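Local atomic coordinates of 3-isopropylmalate dehydratase small subunit (Campylobacter jejuni, PDB entry 3Q3W), a protein that catalyses, as the small subunit of isopropylmalate isomerase, the interconversion of 2-isopropylmalate and 3-isopropylmalate through 2-isopropylmaleate in leucine biosynthesis. Residues Lys6-Lys11 and Ser149-Arg154; Ile13-Glu18 and Lys68-Ser73; Ile75-Glu80 and Leu132-Glu137; Ile104-Ala109 and Leu126-Val131. All blocks are in the same frame, centred on the assembly; numbering follows the deposited sequence.

Interaction 1 of 4, residues Lys6-Lys11 and Ser149-Arg154; sequences KFIIHK and SLLEKR
The antiparallel pairing of strands 9-17 and 145-149 finishes here, with I9 and S149 as a non-hydrogen-bonded pair whose CA atoms are 4.4 Å apart. Just beyond it L150 N donates to I8 O over 2.7 Å, a nearly straight bond with an N-H...O angle of 172° that also lies almost in line with the carbonyl. S149 opens the tight connection to the next strand. Its OG, anti to the backbone N (chi1 177°), accepts from E152 N at 3.2 Å, an ST motif that suits a serine at the start of a turn. S149 also pairs with both K153 and R154 in a G1 beta bulge, and K153 takes the positive phi of that motif. L150 CB lies 3.9 Å from F7 CD2, obliquely to the ring. L150 CD2 is 3.3 Å from F7 O, and the branched end of leucine gives an apolar surface that also meets L174 and L175. On the outer side, I8 CG2 and L151 CD1 touch at 3.9 Å, the two side chains lying alongside and pointing the same way. Helix 168-176, which carries L174 and L175, packs behind the turn, and its R171 binds the carbonyls of L150 and L151, while F7 also touches I148 of strand 145-149.

Interaction 2 of 4, residues Ile13-Glu18 and Lys68-Ser73; sequences IACPLE and KEYQNS
The carbonyl oxygen of Y70 takes a hydrogen bond from S73 OG, 2.7 Å away, and a weak one from S73 N; the same OG lies against CB of C15 on the strand opposite. These bonds tie together a type II turn from Y70 to S73, in which N72 adopts a positive phi of 57°, a conformation asparagine tolerates well. A water links the turn to the strand, accepting from I13 N at 3.0 Å and donating to N72 O. I13 CG2 lies 3.7 Å from Q71 O, its CB and CG1 also border the carbonyls of Q71 and N72, and I13 O receives a CA-H...O contact from S73. The turn leads into strand 73-78, which runs parallel to strand 9-17 in the central sheet, and the contact lies where the two come together. C15 SG, anti to the backbone N (chi1 -177°), sits over one face of the Y70 ring, 4.1 Å from its centroid and 24° off the normal, displaced toward CG. P16 crosses the tyrosine at about a right angle, its CD 3.4 Å from Y70 CE1. A14 O, buried without a hydrogen-bonding partner, approaches the ring at its edge, 3.3 Å from Y70 CE1, where the slightly positive C-H groups probably ease its burial. Y70 OH extends past P16 to a weak hydrogen bond with K144 NZ.

Interaction 3 of 4, residues Ile75-Glu80 and Leu132-Glu137; sequences ILVSFE and LEIVDE
Helix residues 132-137 pass over the end of strand 73-78, V77 and V135 coming closest with their CA atoms 6.8 Å apart, and no hydrogen bond joins the two segments. V77 points toward the helix and does so with a forked tip. Its CG1, anti to the backbone N (chi1 -173°), lies 3.7 Å from I134 CG2 and equally near V135 CG2, so that one methyl group meets two consecutive helix residues. The V77 and I134 side chains cross at a slant, whereas those of V77 and V135 slide past one another in opposite directions. Beta-branched residues suit both surfaces, since they are compact and their methyl groups stand close to the backbone. Two residues on, the longer F79 side chain brings CE1 to 3.7 Å from L132 CD1, the two side chains crossing at about a right angle. The same carbon, F79 CE1, is 4.2 Å from V135 CG2. V135 thereby touches both V77 and F79. In the conformer given, K128 from the first turn of the helix makes a cation-pi contact with F79 and a salt bridge with E80, and F162 of strand 160-163 packs on I134. The stacking of an apolar helix flank on the parallel part of a mixed sheet is alpha/beta layering, consistent with the chain's membership of the aconitase C-terminal domain family.

Interaction 4 of 4, residues Ile104-Ala109 and Leu126-Val131; sequences IAPSFA and LAKDEV
I104, the next-to-last residue of strand 102-105, uses CG2, the branch anti to its backbone N, to meet L126 CD1 at 3.6 Å, the two branched side chains crossing at a slant. A105 follows with its CB turned away and works through its backbone: its O accepts from L126 N over 3.0 Å, with an N-H...O angle of 164° and the donor tilted 29° from the carbonyl plane. P106 ends the strand, as befits a residue that has no N-H to give to a neighbouring strand. Its CA makes a CA-H...O contact of 3.1 Å with L126 O, and its ring crosses V131 at about a right angle, P106 CG lying 3.9 Å from V131 CG2. That methyl group also presses on the peptide joining A105 to P106, with V131 CG2 3.6 Å from P106 N. CB of K128 borders the proline, while in the conformer given its NZ forms a salt bridge with E80 and the side chain makes a cation-pi contact with F79. At the start of helix 128-140, E130 OE1 accepts from the N-cap N-H of A127, as in one half of a capping box. The bond from L126 to A105 prolongs the pairing of strands 102-105 and 122-125, the two parallel strands of a beta-alpha-beta crossover through helix 110-118.

From the N terminus, residues 6-11 meet residues 149-154 late in the chain, so interaction 1 closes a long loop that encloses the other three contacts. Within it, interaction 2 joins residues 13-18 to 68-73 and is complete before interaction 3 opens at I75. Interaction 3 in turn encloses interaction 4, whose segments 104-109 and 126-131 are much nearer in sequence. No contacts cross. Strand 9-17 serves both interactions 1 and 2, linking the antiparallel and parallel halves of the sheet, and it pairs with strand 73-78 of interaction 3. Interactions 3 and 4, with centres about 8 Å apart, share helix 128-140 and fasten it over neighbouring strands 73-78 and 102-105.

Interaction 1 of 4, residues Lys6-Lys11 and Ser149-Arg154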
loop_
_atom_site.group_PDB
_atom_site.type_symbol
_atom_site.label_atom_id
_atom_site.label_comp_id
_atom_site.label_asym_id
_atom_site.label_seq_id
_atom_site.Cartn_x
_atom_site.Cartn_y
_atom_site.Cartn_z
ATOM N N LYS A 6 -9.698 2.643 11.471
ATOM C CA LYS A 6 -8.798 2.237 12.541
ATOM C C LYS A 6 -7.726 1.242 12.101
ATOM O O LYS A 6 -8.021 0.278 11.393
ATOM C CB LYS A 6 -9.638 1.652 13.647
ATOM C CG LYS A 6 -8.940 1.440 14.910
ATOM C CD LYS A 6 -9.941 1.056 16.019
ATOM C CE LYS A 6 -11.069 2.090 16.174
ATOM N NZ LYS A 6 -11.667 2.022 17.508
ATOM N N PHE A 7 -6.474 1.485 12.495
ATOM C CA PHE A 7 -5.401 0.492 12.337
ATOM C C PHE A 7 -4.701 0.310 13.695
ATOM O O PHE A 7 -4.146 1.251 14.242
ATOM C CB PHE A 7 -4.434 0.962 11.269
ATOM C CG PHE A 7 -3.446 -0.091 10.797
ATOM C CD1 PHE A 7 -3.350 -0.392 9.469
ATOM C CD2 PHE A 7 -2.551 -0.689 11.670
ATOM C CE1 PHE A 7 -2.428 -1.300 8.988
ATOM C CE2 PHE A 7 -1.627 -1.596 11.207
ATOM C CZ PHE A 7 -1.566 -1.910 9.837
ATOM N N ILE A 8 -4.797 -0.890 14.251
ATOM C CA ILE A 8 -4.143 -1.246 15.523
ATOM C C ILE A 8 -3.173 -2.376 15.151
ATOM O O ILE A 8 -1.991 -2.149 14.979
ATOM C CB ILE A 8 -5.194 -1.656 16.564
ATOM C CG1 ILE A 8 -6.180 -0.501 16.782
ATOM C CG2 ILE A 8 -4.537 -2.061 17.940
ATOM C CD1 ILE A 8 -7.330 -0.832 17.746
ATOM N N ILE A 9 -3.737 -3.556 14.889
ATOM C CA ILE A 9 -3.000 -4.763 14.508
ATOM C C ILE A 9 -3.628 -5.219 13.206
ATOM O O ILE A 9 -4.830 -5.289 13.129
ATOM C CB ILE A 9 -3.207 -5.913 15.529
ATOM C CG1 ILE A 9 -2.931 -5.474 16.981
ATOM C CG2 ILE A 9 -2.362 -7.130 15.157
ATOM C CD1 ILE A 9 -1.464 -5.546 17.455
ATOM N N HIS A 10 -2.824 -5.516 12.192
ATOM C CA HIS A 10 -3.339 -6.099 10.949
ATOM C C HIS A 10 -2.419 -7.213 10.449
ATOM O O HIS A 10 -1.211 -7.058 10.388
ATOM C CB HIS A 10 -3.476 -5.025 9.870
ATOM C CG HIS A 10 -3.907 -5.556 8.546
ATOM N ND1 HIS A 10 -5.208 -5.925 8.277
ATOM C CD2 HIS A 10 -3.197 -5.833 7.422
ATOM C CE1 HIS A 10 -5.283 -6.384 7.041
ATOM N NE2 HIS A 10 -4.072 -6.351 6.510
ATOM N N LYS A 11 -3.013 -8.339 10.072
ATOM C CA LYS A 11 -2.278 -9.457 9.499
ATOM C C LYS A 11 -2.964 -9.760 8.178
ATOM O O LYS A 11 -4.196 -9.864 8.136
ATOM C CB LYS A 11 -2.349 -10.661 10.426
ATOM C CG LYS A 11 -1.829 -11.968 9.808
ATOM C CD LYS A 11 -1.674 -13.091 10.845
ATOM C CE LYS A 11 -1.728 -14.449 10.174
ATOM N NZ LYS A 11 -1.421 -15.545 11.140
ATOM N N SER A 149 1.826 -4.415 13.906
ATOM C CA SER A 149 1.234 -3.803 15.080
ATOM C C SER A 149 1.582 -2.313 15.095
ATOM O O SER A 149 2.749 -1.935 15.173
ATOM C CB SER A 149 1.769 -4.473 16.358
ATOM O OG SER A 149 1.257 -3.843 17.526
ATOM N N LEU A 150 0.579 -1.453 15.055
ATOM C CA LEU A 150 0.841 -0.011 15.123
ATOM C C LEU A 150 1.012 0.416 16.575
ATOM O O LEU A 150 1.540 1.497 16.845
ATOM C CB LEU A 150 -0.267 0.796 14.468
ATOM C CG LEU A 150 -0.178 2.321 14.537
ATOM C CD1 LEU A 150 1.082 2.846 13.940
ATOM C CD2 LEU A 150 -1.347 2.870 13.843
ATOM N N LEU A 151 0.568 -0.419 17.516
ATOM C CA LEU A 151 0.853 -0.205 18.933
ATOM C C LEU A 151 2.321 -0.348 19.226
ATOM O O LEU A 151 2.893 0.493 19.883
ATOM C CB LEU A 151 0.119 -1.198 19.808
ATOM C CG LEU A 151 -1.371 -0.964 19.949
ATOM C CD1 LEU A 151 -1.976 -2.075 20.816
ATOM C CD2 LEU A 151 -1.632 0.396 20.558
ATOM N N GLU A 152 2.930 -1.414 18.740
ATOM C CA GLU A 152 4.326 -1.659 19.031
ATOM C C GLU A 152 5.233 -1.035 18.018
ATOM O O GLU A 152 6.440 -0.998 18.232
ATOM C CB GLU A 152 4.608 -3.149 19.087
ATOM C CG GLU A 152 4.053 -3.812 20.301
ATOM C CD GLU A 152 4.158 -5.305 20.187
ATOM O OE1 GLU A 152 5.094 -5.782 19.499
ATOM O OE2 GLU A 152 3.300 -5.998 20.774
ATOM N N LYS A 153 4.644 -0.509 16.949
ATOM C CA LYS A 153 5.360 -0.010 15.789
ATOM C C LYS A 153 6.380 -1.038 15.308
ATOM O O LYS A 153 7.584 -0.756 15.160
ATOM C CB LYS A 153 5.980 1.361 16.044
ATOM C CG LYS A 153 4.958 2.465 16.327
ATOM C CD LYS A 153 5.597 3.888 16.433
ATOM C CE LYS A 153 6.106 4.213 17.792
ATOM N NZ LYS A 153 6.459 5.675 17.914
ATOM N N ARG A 154 5.869 -2.241 15.076
ATOM C CA ARG A 154 6.660 -3.372 14.561
ATOM C C ARG A 154 5.958 -4.124 13.379
ATOM O O ARG A 154 4.737 -4.066 13.238
ATOM C CB ARG A 154 6.962 -4.345 15.692
ATOM C CG ARG A 154 7.852 -3.745 16.803
ATOM C CD ARG A 154 8.258 -4.760 17.882
ATOM N NE ARG A 154 9.556 -4.439 18.513
ATOM C CZ ARG A 154 9.799 -3.386 19.296
ATOM N NH1 ARG A 154 11.025 -3.224 19.810
ATOM N NH2 ARG A 154 8.840 -2.498 19.597
#

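Interaction 2 of 4, residues Ile13-Glu18 and Lys68-Ser73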
loop_
_atom_site.group_PDB
_atom_site.type_symbol
_atom_site.label_atom_id
_atom_site.label_comp_id
_atom_site.label_asym_id
_atom_site.label_seq_id
_atom_site.Cartn_x
_atom_site.Cartn_y
_atom_site.Cartn_z
ATOM N N ILE A 13 -2.171 -10.828 3.568
ATOM C CA ILE A 13 -1.355 -11.184 2.448
ATOM C C ILE A 13 -0.594 -9.959 1.958
ATOM O O ILE A 13 -1.193 -8.902 1.683
ATOM C CB ILE A 13 -2.259 -11.759 1.319
ATOM C CG1 ILE A 13 -3.079 -12.951 1.826
ATOM C CG2 ILE A 13 -1.444 -12.065 0.045
ATOM C CD1 ILE A 13 -2.329 -14.184 2.118
ATOM N N ALA A 14 0.730 -10.073 1.894
ATOM C CA ALA A 14 1.573 -9.010 1.368
ATOM C C ALA A 14 2.072 -9.357 -0.036
ATOM O O ALA A 14 2.316 -10.542 -0.332
ATOM C CB ALA A 14 2.701 -8.755 2.271
ATOM N N CYS A 15 2.220 -8.320 -0.870
ATOM C CA CYS A 15 2.553 -8.454 -2.284
ATOM C C CYS A 15 3.707 -7.529 -2.604
ATOM O O CYS A 15 3.595 -6.317 -2.406
ATOM C CB CYS A 15 1.378 -8.082 -3.195
ATOM S SG CYS A 15 1.785 -8.332 -4.931
ATOM N N PRO A 16 4.805 -8.086 -3.124
ATOM C CA PRO A 16 5.932 -7.238 -3.435
ATOM C C PRO A 16 5.817 -6.632 -4.818
ATOM O O PRO A 16 5.471 -7.338 -5.772
ATOM C CB PRO A 16 7.113 -8.206 -3.361
ATOM C CG PRO A 16 6.545 -9.511 -3.765
ATOM C CD PRO A 16 5.092 -9.507 -3.400
ATOM N N LEU A 17 6.076 -5.345 -4.922
ATOM C CA LEU A 17 6.074 -4.655 -6.213
ATOM C C LEU A 17 7.445 -3.975 -6.399
ATOM O O LEU A 17 7.691 -2.864 -5.924
ATOM C CB LEU A 17 4.933 -3.628 -6.304
ATOM C CG LEU A 17 3.525 -4.192 -6.117
ATOM C CD1 LEU A 17 2.462 -3.005 -6.061
ATOM C CD2 LEU A 17 3.128 -5.136 -7.189
ATOM N N GLU A 18 8.310 -4.654 -7.145
ATOM C CA GLU A 18 9.720 -4.292 -7.245
ATOM C C GLU A 18 9.900 -3.193 -8.280
ATOM O O GLU A 18 10.542 -3.376 -9.330
ATOM C CB GLU A 18 10.523 -5.538 -7.600
ATOM C CG GLU A 18 10.522 -6.579 -6.482
ATOM C CD GLU A 18 11.394 -7.796 -6.827
ATOM O OE1 GLU A 18 12.646 -7.705 -6.734
ATOM O OE2 GLU A 18 10.816 -8.825 -7.201
ATOM N N LYS A 68 -2.507 -15.803 -8.297
ATOM C CA LYS A 68 -3.241 -16.460 -7.219
ATOM C C LYS A 68 -2.532 -16.344 -5.891
ATOM O O LYS A 68 -3.205 -16.181 -4.873
ATOM C CB LYS A 68 -3.541 -17.937 -7.513
ATOM C CG LYS A 68 -4.674 -18.100 -8.542
ATOM C CD LYS A 68 -5.534 -19.298 -8.315
ATOM C CE LYS A 68 -6.326 -19.713 -9.598
ATOM N NZ LYS A 68 -7.715 -19.328 -9.334
ATOM N N GLU A 69 -1.186 -16.400 -5.870
ATOM C CA GLU A 69 -0.461 -16.397 -4.581
ATOM C C GLU A 69 -0.683 -15.074 -3.860
ATOM O O GLU A 69 -0.599 -14.997 -2.621
ATOM C CB GLU A 69 1.029 -16.648 -4.799
ATOM C CG GLU A 69 1.332 -18.069 -5.224
ATOM C CD GLU A 69 1.056 -18.372 -6.694
ATOM O OE1 GLU A 69 0.811 -17.447 -7.548
ATOM O OE2 GLU A 69 1.091 -19.563 -6.990
ATOM N N TYR A 70 -1.026 -14.040 -4.627
ATOM C CA TYR A 70 -1.299 -12.704 -4.069
ATOM C C TYR A 70 -2.778 -12.245 -4.041
ATOM O O TYR A 70 -3.072 -11.036 -3.848
ATOM C CB TYR A 70 -0.402 -11.676 -4.754
ATOM C CG TYR A 70 1.082 -11.993 -4.543
ATOM C CD1 TYR A 70 1.648 -11.895 -3.291
ATOM C CD2 TYR A 70 1.886 -12.404 -5.600
ATOM C CE1 TYR A 70 3.008 -12.209 -3.083
ATOM C CE2 TYR A 70 3.246 -12.730 -5.421
ATOM C CZ TYR A 70 3.799 -12.625 -4.150
ATOM O OH TYR A 70 5.123 -12.889 -3.955
ATOM N N GLN A 71 -3.687 -13.206 -4.129
ATOM C CA GLN A 71 -5.090 -12.891 -4.005
ATOM C C GLN A 71 -5.324 -12.321 -2.639
ATOM O O GLN A 71 -4.646 -12.704 -1.659
ATOM C CB GLN A 71 -5.947 -14.116 -4.109
ATOM C CG GLN A 71 -6.347 -14.440 -5.491
ATOM C CD GLN A 71 -7.232 -15.687 -5.497
ATOM O OE1 GLN A 71 -8.194 -15.756 -6.234
ATOM N NE2 GLN A 71 -6.915 -16.650 -4.633
ATOM N N ASN A 72 -6.291 -11.410 -2.565
ATOM C CA ASN A 72 -6.637 -10.759 -1.316
ATOM C C ASN A 72 -5.481 -10.015 -0.619
ATOM O O ASN A 72 -5.425 -9.943 0.617
ATOM C CB ASN A 72 -7.307 -11.746 -0.350
ATOM C CG ASN A 72 -8.781 -11.788 -0.545
ATOM O OD1 ASN A 72 -9.283 -12.287 -1.565
ATOM N ND2 ASN A 72 -9.506 -11.199 0.395
ATOM N N SER A 73 -4.591 -9.426 -1.393
ATOM C CA SER A 73 -3.465 -8.663 -0.808
ATOM C C SER A 73 -4.005 -7.485 -0.022
ATOM O O SER A 73 -4.922 -6.791 -0.506
ATOM C CB SER A 73 -2.500 -8.187 -1.909
ATOM O OG SER A 73 -1.682 -9.248 -2.370
HETATM O O HOH W 1 -4.953 -9.872 3.295
#

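Interaction 3 of 4, residues Ile75-Glu80 and Leu132-Glu137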
loop_
_atom_site.group_PDB
_atom_site.type_symbol
_atom_site.label_atom_id
_atom_site.label_comp_id
_atom_site.label_asym_id
_atom_site.label_seq_id
_atom_site.Cartn_x
_atom_site.Cartn_y
_atom_site.Cartn_z
ATOM N N ILE A 75 -1.417 -5.803 2.102
ATOM C CA ILE A 75 -0.125 -5.133 2.313
ATOM C C ILE A 75 0.734 -5.148 1.056
ATOM O O ILE A 75 0.811 -6.186 0.359
ATOM C CB ILE A 75 0.678 -5.868 3.428
ATOM C CG1 ILE A 75 -0.073 -5.778 4.736
ATOM C CG2 ILE A 75 2.053 -5.266 3.599
ATOM C CD1 ILE A 75 0.381 -6.794 5.825
ATOM N N LEU A 76 1.398 -4.029 0.773
ATOM C CA LEU A 76 2.305 -3.915 -0.368
ATOM C C LEU A 76 3.705 -3.685 0.133
ATOM O O LEU A 76 3.893 -3.024 1.155
ATOM C CB LEU A 76 1.902 -2.784 -1.311
ATOM C CG LEU A 76 0.526 -2.860 -2.009
ATOM C CD1 LEU A 76 0.320 -1.634 -2.932
ATOM C CD2 LEU A 76 0.314 -4.154 -2.773
ATOM N N VAL A 77 4.686 -4.257 -0.559
ATOM C CA VAL A 77 6.070 -3.987 -0.279
ATOM C C VAL A 77 6.692 -3.479 -1.569
ATOM O O VAL A 77 6.741 -4.201 -2.578
ATOM C CB VAL A 77 6.770 -5.248 0.196
ATOM C CG1 VAL A 77 8.208 -4.905 0.674
ATOM C CG2 VAL A 77 5.984 -5.856 1.296
ATOM N N SER A 78 7.142 -2.233 -1.555
ATOM C CA SER A 78 7.718 -1.592 -2.733
ATOM C C SER A 78 9.062 -0.931 -2.456
ATOM O O SER A 78 9.608 -1.024 -1.372
ATOM C CB SER A 78 6.758 -0.556 -3.271
ATOM O OG SER A 78 6.961 -0.351 -4.660
ATOM N N PHE A 79 9.610 -0.285 -3.471
ATOM C CA PHE A 79 10.906 0.313 -3.336
ATOM C C PHE A 79 10.697 1.799 -3.112
ATOM O O PHE A 79 9.587 2.224 -2.756
ATOM C CB PHE A 79 11.757 0.015 -4.564
ATOM C CG PHE A 79 12.117 -1.453 -4.750
ATOM C CD1 PHE A 79 12.179 -2.331 -3.683
ATOM C CD2 PHE A 79 12.486 -1.912 -6.018
ATOM C CE1 PHE A 79 12.560 -3.632 -3.886
ATOM C CE2 PHE A 79 12.882 -3.213 -6.226
ATOM C CZ PHE A 79 12.914 -4.073 -5.162
ATOM N N GLU A 80 11.763 2.584 -3.273
ATOM C CA GLU A 80 11.786 3.955 -2.786
ATOM C C GLU A 80 10.887 4.898 -3.536
ATOM O O GLU A 80 10.550 4.670 -4.685
ATOM C CB GLU A 80 13.211 4.536 -2.781
ATOM C CG GLU A 80 14.031 4.349 -4.085
ATOM C CD GLU A 80 14.979 3.130 -4.031
ATOM O OE1 GLU A 80 14.501 1.996 -3.771
ATOM O OE2 GLU A 80 16.193 3.315 -4.244
ATOM N N LEU A 132 14.548 -5.084 1.159
ATOM C CA LEU A 132 15.116 -5.972 0.150
ATOM C C LEU A 132 15.003 -7.409 0.611
ATOM O O LEU A 132 14.676 -8.330 -0.161
ATOM C CB LEU A 132 16.580 -5.590 -0.075
ATOM C CG LEU A 132 16.963 -5.251 -1.515
ATOM C CD1 LEU A 132 15.772 -4.745 -2.303
ATOM C CD2 LEU A 132 18.132 -4.243 -1.514
ATOM N N GLU A 133 15.274 -7.571 1.901
ATOM C CA GLU A 133 15.145 -8.831 2.609
ATOM C C GLU A 133 13.708 -9.321 2.629
ATOM O O GLU A 133 13.465 -10.488 2.403
ATOM C CB GLU A 133 15.675 -8.640 4.035
ATOM C CG GLU A 133 15.423 -9.739 5.048
ATOM C CD GLU A 133 16.192 -9.509 6.362
ATOM O OE1 GLU A 133 16.601 -8.372 6.640
ATOM O OE2 GLU A 133 16.396 -10.464 7.134
ATOM N N ILE A 134 12.779 -8.446 2.986
ATOM C CA ILE A 134 11.316 -8.769 2.954
ATOM C C ILE A 134 10.856 -9.315 1.613
ATOM O O ILE A 134 10.287 -10.370 1.573
ATOM C CB ILE A 134 10.468 -7.552 3.355
ATOM C CG1 ILE A 134 10.528 -7.388 4.870
ATOM C CG2 ILE A 134 9.039 -7.697 2.951
ATOM C CD1 ILE A 134 10.179 -6.017 5.320
ATOM N N VAL A 135 11.146 -8.583 0.544
ATOM C CA VAL A 135 10.780 -8.924 -0.787
ATOM C C VAL A 135 11.309 -10.290 -1.144
ATOM O O VAL A 135 10.522 -11.145 -1.571
ATOM C CB VAL A 135 11.301 -7.916 -1.792
ATOM C CG1 VAL A 135 11.152 -8.497 -3.243
ATOM C CG2 VAL A 135 10.545 -6.589 -1.644
ATOM N N ASP A 136 12.606 -10.538 -0.876
ATOM C CA ASP A 136 13.212 -11.805 -1.252
ATOM C C ASP A 136 12.486 -12.957 -0.586
ATOM O O ASP A 136 12.106 -13.938 -1.215
ATOM C CB ASP A 136 14.672 -11.896 -0.858
ATOM C CG ASP A 136 15.258 -13.230 -1.237
ATOM O OD1 ASP A 136 15.524 -14.057 -0.342
ATOM O OD2 ASP A 136 15.368 -13.457 -2.443
ATOM N N GLU A 137 12.269 -12.835 0.701
ATOM C CA GLU A 137 11.613 -13.903 1.414
ATOM C C GLU A 137 10.137 -14.060 0.969
ATOM O O GLU A 137 9.634 -15.173 0.879
ATOM C CB GLU A 137 11.705 -13.587 2.898
ATOM C CG GLU A 137 10.906 -14.476 3.827
ATOM C CD GLU A 137 11.464 -15.847 3.977
ATOM O OE1 GLU A 137 12.702 -16.000 3.862
ATOM O OE2 GLU A 137 10.657 -16.776 4.232
#

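Interaction 4 of 4, residues Ile104-Ala109 and Leu126-Val131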
loop_
_atom_site.group_PDB
_atom_site.type_symbol
_atom_site.label_atom_id
_atom_site.label_comp_id
_atom_site.label_asym_id
_atom_site.label_seq_id
_atom_site.Cartn_x
_atom_site.Cartn_y
_atom_site.Cartn_z
ATOM N N ILE A 104 4.842 -1.025 2.897
ATOM C CA ILE A 104 6.186 -1.043 3.415
ATOM C C ILE A 104 7.096 -0.622 2.268
ATOM O O ILE A 104 7.038 -1.207 1.174
ATOM C CB ILE A 104 6.531 -2.470 3.921
ATOM C CG1 ILE A 104 5.603 -2.837 5.081
ATOM C CG2 ILE A 104 8.007 -2.580 4.363
ATOM C CD1 ILE A 104 5.622 -4.254 5.459
ATOM N N ALA A 105 7.905 0.410 2.466
ATOM C CA ALA A 105 8.861 0.857 1.452
ATOM C C ALA A 105 10.005 1.541 2.185
ATOM O O ALA A 105 9.868 1.815 3.363
ATOM C CB ALA A 105 8.216 1.842 0.482
ATOM N N PRO A 106 11.119 1.833 1.498
ATOM C CA PRO A 106 12.208 2.560 2.150
ATOM C C PRO A 106 11.894 4.059 2.356
ATOM O O PRO A 106 12.406 4.675 3.282
ATOM C CB PRO A 106 13.384 2.398 1.169
ATOM C CG PRO A 106 12.918 1.452 0.097
ATOM C CD PRO A 106 11.437 1.532 0.095
ATOM N N SER A 107 11.051 4.618 1.482
ATOM C CA SER A 107 10.626 5.991 1.556
ATOM C C SER A 107 9.305 6.195 0.773
ATOM O O SER A 107 8.900 5.353 -0.015
ATOM C CB SER A 107 11.699 6.900 1.017
ATOM O OG SER A 107 12.003 6.561 -0.312
ATOM N N PHE A 108 8.653 7.328 1.045
ATOM C CA PHE A 108 7.389 7.707 0.421
ATOM C C PHE A 108 7.490 9.163 0.058
ATOM O O PHE A 108 8.065 9.958 0.811
ATOM C CB PHE A 108 6.226 7.559 1.398
ATOM C CG PHE A 108 5.933 6.169 1.774
ATOM C CD1 PHE A 108 5.013 5.425 1.033
ATOM C CD2 PHE A 108 6.559 5.576 2.862
ATOM C CE1 PHE A 108 4.738 4.141 1.363
ATOM C CE2 PHE A 108 6.293 4.281 3.181
ATOM C CZ PHE A 108 5.377 3.557 2.441
ATOM N N ALA A 109 6.914 9.513 -1.084
ATOM C CA ALA A 109 6.784 10.880 -1.469
ATOM C C ALA A 109 6.000 11.591 -0.366
ATOM O O ALA A 109 4.978 11.104 0.089
ATOM C CB ALA A 109 6.081 11.007 -2.796
ATOM N N LEU A 126 10.882 1.428 6.128
ATOM C CA LEU A 126 11.946 0.543 6.599
ATOM C C LEU A 126 13.270 0.876 5.916
ATOM O O LEU A 126 13.284 1.464 4.843
ATOM C CB LEU A 126 11.580 -0.921 6.351
ATOM C CG LEU A 126 10.389 -1.417 7.181
ATOM C CD1 LEU A 126 10.250 -2.942 7.108
ATOM C CD2 LEU A 126 10.535 -0.935 8.649
ATOM N N ALA A 127 14.393 0.536 6.535
ATOM C CA ALA A 127 15.665 0.682 5.834
ATOM C C ALA A 127 15.637 -0.195 4.571
ATOM O O ALA A 127 15.028 -1.265 4.564
ATOM C CB ALA A 127 16.848 0.326 6.739
ATOM N N LYS A 128 16.279 0.283 3.508
ATOM C CA LYS A 128 16.243 -0.393 2.215
ATOM C C LYS A 128 16.695 -1.845 2.329
ATOM O O LYS A 128 16.109 -2.726 1.704
ATOM C CB LYS A 128 17.049 0.402 1.174
ATOM C CG LYS A 128 17.768 -0.430 0.120
ATOM C CD LYS A 128 17.404 -0.045 -1.298
ATOM C CE LYS A 128 16.139 -0.747 -1.735
ATOM N NZ LYS A 128 15.795 -0.409 -3.148
ATOM N N ASP A 129 17.717 -2.093 3.146
ATOM C CA ASP A 129 18.158 -3.470 3.406
ATOM C C ASP A 129 17.022 -4.319 3.947
ATOM O O ASP A 129 16.884 -5.480 3.573
ATOM C CB ASP A 129 19.373 -3.531 4.358
ATOM C CG ASP A 129 19.018 -3.293 5.829
ATOM O OD1 ASP A 129 19.246 -4.214 6.651
ATOM O OD2 ASP A 129 18.548 -2.175 6.176
ATOM N N GLU A 130 16.194 -3.746 4.810
ATOM C CA GLU A 130 15.112 -4.501 5.415
ATOM C C GLU A 130 14.028 -4.753 4.344
ATOM O O GLU A 130 13.501 -5.855 4.267
ATOM C CB GLU A 130 14.529 -3.768 6.625
ATOM C CG GLU A 130 15.456 -3.660 7.921
ATOM C CD GLU A 130 14.846 -2.734 9.023
ATOM O OE1 GLU A 130 14.023 -1.858 8.668
ATOM O OE2 GLU A 130 15.182 -2.881 10.231
ATOM N N VAL A 131 13.739 -3.756 3.508
ATOM C CA VAL A 131 12.783 -3.918 2.394
ATOM C C VAL A 131 13.244 -5.036 1.431
ATOM O O VAL A 131 12.450 -5.851 0.996
ATOM C CB VAL A 131 12.577 -2.599 1.592
ATOM C CG1 VAL A 131 11.633 -2.828 0.415
ATOM C CG2 VAL A 131 12.052 -1.458 2.487
#